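Local coordinates for protein trans-2-enoyl-CoA reductase [NADH] (Treponema denticola ATCC 35405, PDB 4GGO) that reduces the carbon-carbon double bond of trans-2-enoyl-CoA substrates such as crotonyl-CoA with NADH, a step in fatty acid synthesis, at residues V274-G279 with R339-E344. Sequence-based numbering, arbitrary orientation.
Sequences VSVNKG and RIDDWE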
# COMPACT_ATOMS: atom_id res chain seq x y z
N VAL A 274 -12.42 2.47 6.47
CA VAL A 274 -11.33 3.04 5.70
C VAL A 274 -10.17 3.22 6.67
O VAL A 274 -10.34 3.81 7.74
CB VAL A 274 -11.70 4.40 5.08
CG1 VAL A 274 -10.46 5.08 4.51
CG2 VAL A 274 -12.75 4.22 4.00
N SER A 275 -9.01 2.69 6.32
CA SER A 275 -7.83 2.86 7.15
C SER A 275 -6.91 3.90 6.53
O SER A 275 -6.36 3.69 5.44
CB SER A 275 -7.08 1.53 7.32
OG SER A 275 -5.96 1.69 8.17
N VAL A 276 -6.76 5.03 7.20
CA VAL A 276 -5.89 6.09 6.72
C VAL A 276 -4.47 5.84 7.20
O VAL A 276 -4.19 5.89 8.40
CB VAL A 276 -6.36 7.48 7.19
CG1 VAL A 276 -5.60 8.57 6.45
CG2 VAL A 276 -7.85 7.63 6.98
N ASN A 277 -3.58 5.55 6.27
CA ASN A 277 -2.20 5.23 6.59
C ASN A 277 -1.27 6.43 6.41
O ASN A 277 -1.70 7.48 5.94
CB ASN A 277 -1.71 4.05 5.75
CG ASN A 277 -2.51 2.78 6.00
OD1 ASN A 277 -3.51 2.79 6.72
ND2 ASN A 277 -2.08 1.68 5.39
N LYS A 278 -0.01 6.26 6.79
CA LYS A 278 0.96 7.34 6.68
C LYS A 278 1.45 7.51 5.25
O LYS A 278 1.22 6.65 4.40
CB LYS A 278 2.16 7.10 7.61
CG LYS A 278 3.16 6.08 7.09
CD LYS A 278 4.32 5.90 8.06
CE LYS A 278 5.19 7.15 8.14
NZ LYS A 278 5.95 7.38 6.88
N GLY A 279 2.12 8.63 4.98
CA GLY A 279 2.67 8.89 3.67
C GLY A 279 3.91 8.07 3.41
O GLY A 279 4.70 7.80 4.32
N ARG A 339 -7.23 5.34 11.98
CA ARG A 339 -6.15 6.28 11.72
C ARG A 339 -4.81 5.77 12.24
O ARG A 339 -4.58 5.73 13.45
CB ARG A 339 -6.45 7.64 12.37
CG ARG A 339 -7.78 8.25 11.96
CD ARG A 339 -7.79 8.61 10.48
NE ARG A 339 -6.83 9.67 10.16
CZ ARG A 339 -7.12 10.96 10.18
NH1 ARG A 339 -8.34 11.37 10.51
NH2 ARG A 339 -6.19 11.86 9.88
N ILE A 340 -3.92 5.38 11.33
CA ILE A 340 -2.55 5.07 11.71
C ILE A 340 -1.59 6.07 11.09
O ILE A 340 -0.38 5.86 11.04
CB ILE A 340 -2.14 3.62 11.35
CG1 ILE A 340 -2.25 3.37 9.85
CG2 ILE A 340 -2.99 2.62 12.13
CD1 ILE A 340 -1.78 2.00 9.42
N ASP A 341 -2.15 7.18 10.60
CA ASP A 341 -1.35 8.33 10.21
C ASP A 341 -1.31 9.31 11.38
O ASP A 341 -0.96 10.48 11.22
CB ASP A 341 -1.96 9.01 8.97
CG ASP A 341 -3.38 9.50 9.21
OD1 ASP A 341 -4.05 8.98 10.12
OD2 ASP A 341 -3.82 10.41 8.48
N ASP A 342 -1.68 8.82 12.55
CA ASP A 342 -1.78 9.65 13.75
C ASP A 342 -0.43 10.19 14.21
O ASP A 342 -0.35 11.29 14.76
CB ASP A 342 -2.51 8.90 14.88
CG ASP A 342 -1.92 7.53 15.15
OD1 ASP A 342 -1.20 7.00 14.27
OD2 ASP A 342 -2.18 6.98 16.23
N TRP A 343 0.63 9.42 14.00
CA TRP A 343 1.97 9.87 14.34
C TRP A 343 2.46 10.91 13.33
O TRP A 343 3.14 11.87 13.69
CB TRP A 343 2.95 8.70 14.40
CG TRP A 343 2.65 7.71 15.49
CD1 TRP A 343 1.65 7.79 16.43
CD2 TRP A 343 3.36 6.50 15.77
NE1 TRP A 343 1.70 6.70 17.26
CE2 TRP A 343 2.73 5.89 16.88
CE3 TRP A 343 4.46 5.87 15.18
CZ2 TRP A 343 3.17 4.68 17.41
CZ3 TRP A 343 4.89 4.66 15.72
CH2 TRP A 343 4.25 4.09 16.82
N GLU A 344 2.12 10.71 12.06
CA GLU A 344 2.49 11.65 11.01
C GLU A 344 1.82 13.01 11.22
O GLU A 344 2.46 14.05 11.08
CB GLU A 344 2.12 11.11 9.63
CG GLU A 344 2.19 12.16 8.52
CD GLU A 344 1.94 11.59 7.14
OE1 GLU A 344 1.85 10.35 7.02
OE2 GLU A 344 1.84 12.37 6.17
O HOH W 1 -2.82 10.52 6.16
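E344 and G279 make a polar contact at one end: the backbone N of G279 donates to OE1 of E344 at 2.7 Å and 159°, meeting the syn lone pair. Chi1 of E344 (167°) sets CG anti to the backbone N, and the extended chain beyond brings the carboxylate to G279. Back toward the strand, the backbone N of I340 donates to the carbonyl O of V276 at 3.0 Å. On the strand side, V276 packs CG2 on CD of R339 at 3.6 Å, the two side chains lying side by side, while its CG1 meets OD2 of D341 at 3.3 Å. V276 and R339 form a parallel bridge, so the pairing joins strand 270-276 to the short edge strand 338-339 of the seven-stranded parallel sheet of this Rossmann-type fold. The D341 carboxylate is fixed side-on by R339, in the guanidinium plane: R339 NE to D341 OD1 is 2.9 Å and R339 NH2 to D341 OD2 is 3.1 Å. Farther out, D333 holds NH1 of R339 in a salt bridge, and OE2 of E344 is hydrogen-bonded to Y294 and to the substrate-binding Y234. K278 O bonds the hydroxyl of Y62, an NAD(+)-binding residue.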